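Local coordinates for protein MxaA (Stigmatella aurantiaca, PDB 4W4T) that belongs to the myxalamid polyketide–nonribosomal peptide pathway, its terminal NADPH-binding reductase domain probably releasing the carrier-bound product by reduction to a primary alcohol, at residues V30-D35 / S221-E226; K183-V188 / L237-L242. All coordinates share one frame; numbering follows the deposited sequence.

Contact 1 of 2, residues V30-D35 / S221-E226; sequences VEMEAD and SKWVAE
Helix-on-helix packing joins the N-terminal helix 28-35 to helix 217-234 of the reductase domain, with Met-32 and Asp-35 facing Val-224 and Trp-223 beside them. The two short axes run in nearly the same direction, 27° apart, and approach to 9.3 Å. Met-32, a selenomethionine, is opposite Val-224, and its CB rests 3.7 Å from Val-224 CG2. Further out, its chain bends at the last torsion (chi3 66°), turning CE back toward the indole; CE comes to 3.7 Å from Trp-223 CE3, and the two side chains cross at about a right angle. Helix 217-234 carries Tyr-218 and Lys-222, the tyrosine-lysine pair of short-chain dehydrogenases, both of which bind NADPH in this protein, although no cofactor is bound to this chain; the touching residues Trp-223 and Val-224 directly follow Lys-222. The other methyl of Val-224, CG1, meets the next turn of helix 28-35, 3.7 Å from Asp-35 CB. The carboxylate of Asp-35 is engaged elsewhere, by Tyr-159 and Arg-163 of helix 159-177. Glu-33 starts out pointing away, but a bend at its second side-chain torsion returns its carboxylate to the benzo end of the indole, with OE2 3.9 Å from Trp-223 CH2 and the two planes 83° apart. Trp-223 NE1 donates to Glu-209 O, which helps to fix the ring's rotation, while Pro-211 touches both Met-32 and Glu-33.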
loop_
_atom_site.group_PDB
_atom_site.type_symbol
_atom_site.label_atom_id
_atom_site.label_comp_id
_atom_site.label_asym_id
_atom_site.label_seq_id
_atom_site.Cartn_x
_atom_site.Cartn_y
_atom_site.Cartn_z
ATOM N N VAL A 30 -11.221 -9.459 20.874
ATOM C CA VAL A 30 -11.939 -10.672 21.253
ATOM C C VAL A 30 -11.316 -11.891 20.588
ATOM O O VAL A 30 -11.035 -12.892 21.252
ATOM C CB VAL A 30 -13.429 -10.587 20.895
ATOM C CG1 VAL A 30 -14.114 -11.943 21.096
ATOM C CG2 VAL A 30 -14.099 -9.535 21.755
ATOM N N GLU A 31 -11.089 -11.797 19.282
ATOM C CA GLU A 31 -10.419 -12.853 18.532
ATOM C C GLU A 31 -9.016 -13.151 19.071
ATOM O O GLU A 31 -8.620 -14.309 19.154
ATOM C CB GLU A 31 -10.325 -12.487 17.057
ATOM C CG GLU A 31 -11.666 -12.196 16.396
ATOM C CD GLU A 31 -11.506 -11.443 15.086
ATOM O OE1 GLU A 31 -10.349 -11.249 14.654
ATOM O OE2 GLU A 31 -12.531 -11.044 14.489
HETATM N N MSE A 32 -8.266 -12.104 19.397
HETATM C CA MSE A 32 -6.912 -12.268 19.935
HETATM C C MSE A 32 -6.929 -13.070 21.221
HETATM O O MSE A 32 -6.142 -14.007 21.403
HETATM C CB MSE A 32 -6.263 -10.902 20.180
HETATM C CG MSE A 32 -5.956 -10.153 18.901
HETATM SE SE MSE A 32 -5.464 -8.285 19.273
HETATM C CE MSE A 32 -3.774 -8.595 20.230
ATOM N N GLU A 33 -7.830 -12.698 22.120
ATOM C CA GLU A 33 -7.988 -13.426 23.372
ATOM C C GLU A 33 -8.391 -14.880 23.137
ATOM O O GLU A 33 -7.892 -15.787 23.807
ATOM C CB GLU A 33 -9.022 -12.734 24.267
ATOM C CG GLU A 33 -8.535 -11.438 24.879
ATOM C CD GLU A 33 -7.505 -11.652 25.980
ATOM O OE1 GLU A 33 -7.120 -12.810 26.236
ATOM O OE2 GLU A 33 -7.075 -10.656 26.601
ATOM N N ALA A 34 -9.305 -15.096 22.202
ATOM C CA ALA A 34 -9.714 -16.448 21.846
ATOM C C ALA A 34 -8.521 -17.235 21.311
ATOM O O ALA A 34 -8.303 -18.381 21.702
ATOM C CB ALA A 34 -10.836 -16.420 20.818
ATOM N N ASP A 35 -7.756 -16.613 20.418
ATOM C CA ASP A 35 -6.614 -17.275 19.772
ATOM C C ASP A 35 -5.444 -17.535 20.739
ATOM O O ASP A 35 -4.601 -18.414 20.491
ATOM C CB ASP A 35 -6.138 -16.439 18.573
ATOM C CG ASP A 35 -7.092 -16.531 17.376
ATOM O OD1 ASP A 35 -7.874 -17.505 17.309
ATOM O OD2 ASP A 35 -7.064 -15.641 16.494
ATOM N N SER A 221 -0.573 -9.986 16.251
ATOM C CA SER A 221 -0.361 -11.424 16.022
ATOM C C SER A 221 0.801 -11.965 16.871
ATOM O O SER A 221 0.768 -13.105 17.336
ATOM C CB SER A 221 -0.110 -11.710 14.538
ATOM O OG SER A 221 1.134 -11.201 14.089
ATOM N N LYS A 222 1.811 -11.134 17.103
ATOM C CA LYS A 222 2.964 -11.571 17.890
ATOM C C LYS A 222 2.608 -11.599 19.382
ATOM O O LYS A 222 3.115 -12.424 20.132
ATOM C CB LYS A 222 4.176 -10.666 17.628
ATOM C CG LYS A 222 4.748 -10.785 16.208
ATOM C CD LYS A 222 5.326 -12.178 15.895
ATOM C CE LYS A 222 6.686 -12.403 16.584
ATOM N NZ LYS A 222 7.382 -13.635 16.077
ATOM N N TRP A 223 1.722 -10.705 19.804
ATOM C CA TRP A 223 1.224 -10.741 21.175
ATOM C C TRP A 223 0.524 -12.085 21.431
ATOM O O TRP A 223 0.785 -12.769 22.422
ATOM C CB TRP A 223 0.264 -9.581 21.416
ATOM C CG TRP A 223 -0.324 -9.508 22.786
ATOM C CD1 TRP A 223 0.144 -8.784 23.847
ATOM C CD2 TRP A 223 -1.522 -10.156 23.239
ATOM N NE1 TRP A 223 -0.683 -8.954 24.940
ATOM C CE2 TRP A 223 -1.713 -9.786 24.589
ATOM C CE3 TRP A 223 -2.449 -11.014 22.634
ATOM C CZ2 TRP A 223 -2.793 -10.251 25.345
ATOM C CZ3 TRP A 223 -3.527 -11.468 23.382
ATOM C CH2 TRP A 223 -3.684 -11.090 24.727
ATOM N N VAL A 224 -0.376 -12.455 20.534
ATOM C CA VAL A 224 -1.080 -13.722 20.674
ATOM C C VAL A 224 -0.093 -14.905 20.682
ATOM O O VAL A 224 -0.193 -15.814 21.522
ATOM C CB VAL A 224 -2.119 -13.888 19.544
ATOM C CG1 VAL A 224 -2.790 -15.241 19.619
ATOM C CG2 VAL A 224 -3.158 -12.782 19.640
ATOM N N ALA A 225 0.850 -14.905 19.740
ATOM C CA ALA A 225 1.849 -15.974 19.684
ATOM C C ALA A 225 2.606 -16.102 21.009
ATOM O O ALA A 225 2.788 -17.213 21.528
ATOM C CB ALA A 225 2.825 -15.736 18.538
ATOM N N GLU A 226 3.025 -14.973 21.576
ATOM C CA GLU A 226 3.796 -15.054 22.815
ATOM C C GLU A 226 2.926 -15.549 23.965
ATOM O O GLU A 226 3.413 -16.273 24.828
ATOM C CB GLU A 226 4.432 -13.701 23.165
ATOM C CG GLU A 226 5.742 -13.855 23.949
ATOM C CD GLU A 226 6.213 -12.539 24.524
ATOM O OE1 GLU A 226 6.970 -11.832 23.838
ATOM O OE2 GLU A 226 5.807 -12.218 25.656
#

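Contact 2 of 2, residues K183-V188 / L237-L242; sequences KPLHYV and LPVTIL
Leu-185 to Val-188 pair in parallel with Val-239 to Leu-242 in the central sheet of the Rossmann fold, the strands being joined through helix 217-234 as a beta-alpha-beta crossover. Their axes are 4.7 Å apart at closest approach and their directions differ by 16°. Backbone hydrogen bonds zigzag across the seam in the parallel pattern. Leu-185 N donates to Pro-238 O at 2.9 Å and Thr-240 N to Leu-185 O; Tyr-187 N then donates to Thr-240 O and Leu-242 N to Tyr-187 O, this last bond nearly straight at the hydrogen (174°). Weaker CA-H...O contacts fill in between, the shortest from Val-239 CA to Leu-185 O at 3.2 Å. Apolar contacts between the strands are few. On the face of Leu-185 and Tyr-187, Leu-185 CB lies 4.2 Å from Val-239 CG2, and helices 159-177 and 217-234 pack over these side chains. The prolines preceding the strands touch through their CB atoms at 4.2 Å. On the opposite face, with Val-188 and Leu-242, helix 287-298 packs against the sheet, and here lies the polar side-chain pair of the seam. The side chains of His-186 and Thr-240 meet at a slant, the threonine hydroxyl at the imidazole edge, near the ring plane. Replacing His-186 with an alanine would probably deprive Thr-240 OG1 of its ring partner and open a gap beside Tyr-147, whose ring meets the imidazole. The first torsion of Thr-240 (chi1 75°) sets OG1 between backbone N and carbonyl carbon, where it shares a hydrogen bond of 3.0 Å with His-186 ND1, either being a possible donor, and the methyl CG2 lies 3.3 Å from the same nitrogen.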
loop_
_atom_site.group_PDB
_atom_site.type_symbol
_atom_site.label_atom_id
_atom_site.label_comp_id
_atom_site.label_asym_id
_atom_site.label_seq_id
_atom_site.Cartn_x
_atom_site.Cartn_y
_atom_site.Cartn_z
ATOM N N LYS A 183 10.670 -31.065 23.565
ATOM C CA LYS A 183 11.697 -30.315 22.872
ATOM C C LYS A 183 11.727 -28.871 23.373
ATOM O O LYS A 183 10.757 -28.131 23.201
ATOM C CB LYS A 183 11.463 -30.341 21.358
ATOM C CG LYS A 183 11.242 -31.737 20.792
ATOM C CD LYS A 183 10.901 -31.694 19.312
ATOM C CE LYS A 183 10.443 -33.089 18.792
ATOM N NZ LYS A 183 9.232 -33.589 19.511
ATOM N N PRO A 184 12.839 -28.467 23.998
ATOM C CA PRO A 184 12.941 -27.058 24.387
ATOM C C PRO A 184 12.751 -26.129 23.195
ATOM O O PRO A 184 13.142 -26.433 22.049
ATOM C CB PRO A 184 14.358 -26.950 24.956
ATOM C CG PRO A 184 14.622 -28.325 25.503
ATOM C CD PRO A 184 13.973 -29.260 24.503
ATOM N N LEU A 185 12.135 -24.990 23.484
ATOM C CA LEU A 185 11.770 -24.034 22.462
ATOM C C LEU A 185 12.394 -22.671 22.732
ATOM O O LEU A 185 12.166 -22.075 23.777
ATOM C CB LEU A 185 10.256 -23.900 22.389
ATOM C CG LEU A 185 9.803 -22.699 21.558
ATOM C CD1 LEU A 185 10.134 -22.911 20.084
ATOM C CD2 LEU A 185 8.329 -22.452 21.773
ATOM N N HIS A 186 13.197 -22.196 21.799
ATOM C CA HIS A 186 13.746 -20.850 21.912
ATOM C C HIS A 186 12.963 -19.982 20.950
ATOM O O HIS A 186 13.117 -20.078 19.731
ATOM C CB HIS A 186 15.242 -20.869 21.639
ATOM C CG HIS A 186 15.947 -21.898 22.463
ATOM N ND1 HIS A 186 16.097 -21.765 23.825
ATOM C CD2 HIS A 186 16.442 -23.118 22.147
ATOM C CE1 HIS A 186 16.686 -22.844 24.307
ATOM N NE2 HIS A 186 16.913 -23.677 23.307
ATOM N N TYR A 187 12.068 -19.177 21.515
ATOM C CA TYR A 187 11.075 -18.478 20.703
ATOM C C TYR A 187 11.488 -17.035 20.431
ATOM O O TYR A 187 11.699 -16.260 21.359
ATOM C CB TYR A 187 9.705 -18.519 21.391
ATOM C CG TYR A 187 8.695 -17.680 20.657
ATOM C CD1 TYR A 187 8.408 -17.932 19.320
ATOM C CD2 TYR A 187 8.061 -16.619 21.278
ATOM C CE1 TYR A 187 7.499 -17.155 18.622
ATOM C CE2 TYR A 187 7.142 -15.833 20.588
ATOM C CZ TYR A 187 6.872 -16.109 19.260
ATOM O OH TYR A 187 5.979 -15.324 18.560
ATOM N N VAL A 188 11.603 -16.682 19.154
ATOM C CA VAL A 188 11.903 -15.304 18.781
ATOM C C VAL A 188 10.611 -14.506 18.643
ATOM O O VAL A 188 9.861 -14.633 17.662
ATOM C CB VAL A 188 12.735 -15.230 17.503
ATOM C CG1 VAL A 188 13.146 -13.772 17.236
ATOM C CG2 VAL A 188 13.998 -16.122 17.659
ATOM N N LEU A 237 6.641 -26.899 29.416
ATOM C CA LEU A 237 7.576 -26.859 28.296
ATOM C C LEU A 237 8.724 -25.903 28.619
ATOM O O LEU A 237 8.481 -24.763 29.034
ATOM C CB LEU A 237 6.872 -26.410 27.007
ATOM C CG LEU A 237 7.726 -26.469 25.738
ATOM C CD1 LEU A 237 8.040 -27.926 25.394
ATOM C CD2 LEU A 237 7.006 -25.772 24.573
ATOM N N PRO A 238 9.974 -26.364 28.449
ATOM C CA PRO A 238 11.104 -25.444 28.613
ATOM C C PRO A 238 11.174 -24.473 27.443
ATOM O O PRO A 238 11.293 -24.887 26.286
ATOM C CB PRO A 238 12.326 -26.365 28.631
ATOM C CG PRO A 238 11.785 -27.742 28.918
ATOM C CD PRO A 238 10.427 -27.753 28.264
ATOM N N VAL A 239 11.110 -23.187 27.761
ATOM C CA VAL A 239 11.016 -22.139 26.755
ATOM C C VAL A 239 11.933 -20.984 27.117
ATOM O O VAL A 239 12.049 -20.640 28.282
ATOM C CB VAL A 239 9.575 -21.598 26.639
ATOM C CG1 VAL A 239 9.533 -20.386 25.761
ATOM C CG2 VAL A 239 8.616 -22.679 26.110
ATOM N N THR A 240 12.577 -20.395 26.117
ATOM C CA THR A 240 13.181 -19.074 26.281
ATOM C C THR A 240 12.432 -18.121 25.352
ATOM O O THR A 240 12.069 -18.482 24.220
ATOM C CB THR A 240 14.699 -19.076 25.976
ATOM O OG1 THR A 240 14.925 -19.140 24.561
ATOM C CG2 THR A 240 15.367 -20.255 26.621
ATOM N N ILE A 241 12.156 -16.917 25.844
ATOM C CA ILE A 241 11.474 -15.919 25.023
ATOM C C ILE A 241 12.390 -14.746 24.758
ATOM O O ILE A 241 12.786 -14.044 25.677
ATOM C CB ILE A 241 10.180 -15.434 25.692
ATOM C CG1 ILE A 241 9.228 -16.634 25.866
ATOM C CG2 ILE A 241 9.540 -14.301 24.874
ATOM C CD1 ILE A 241 7.939 -16.296 26.606
ATOM N N LEU A 242 12.735 -14.564 23.488
ATOM C CA LEU A 242 13.688 -13.552 23.056
ATOM C C LEU A 242 12.962 -12.483 22.255
ATOM O O LEU A 242 12.344 -12.795 21.245
ATOM C CB LEU A 242 14.791 -14.201 22.218
ATOM C CG LEU A 242 15.295 -15.428 22.979
ATOM C CD1 LEU A 242 15.623 -16.601 22.081
ATOM C CD2 LEU A 242 16.468 -15.027 23.833
#

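In the fold
From the N terminus, helix 28-35 comes first, and contact 1 closes a loop of 185 residues by packing it on helix 217-234. Before that loop ends, the chain passes through the first four strands of the sheet before reaching strand 185-188. After helix 217-234 it returns to the sheet as strand 239-248, where contact 2 closes a shorter loop of 48 residues. The segments alternate, so the two loops cross, and helix 217-234 is common ground: contact 1 on one side of it, the sheet on another. Lys-222 NZ reaches Val-188 O at 3.1 Å, a probable hydrogen bond, and Ala-225 CB lies 3.2 Å from Tyr-187 OH.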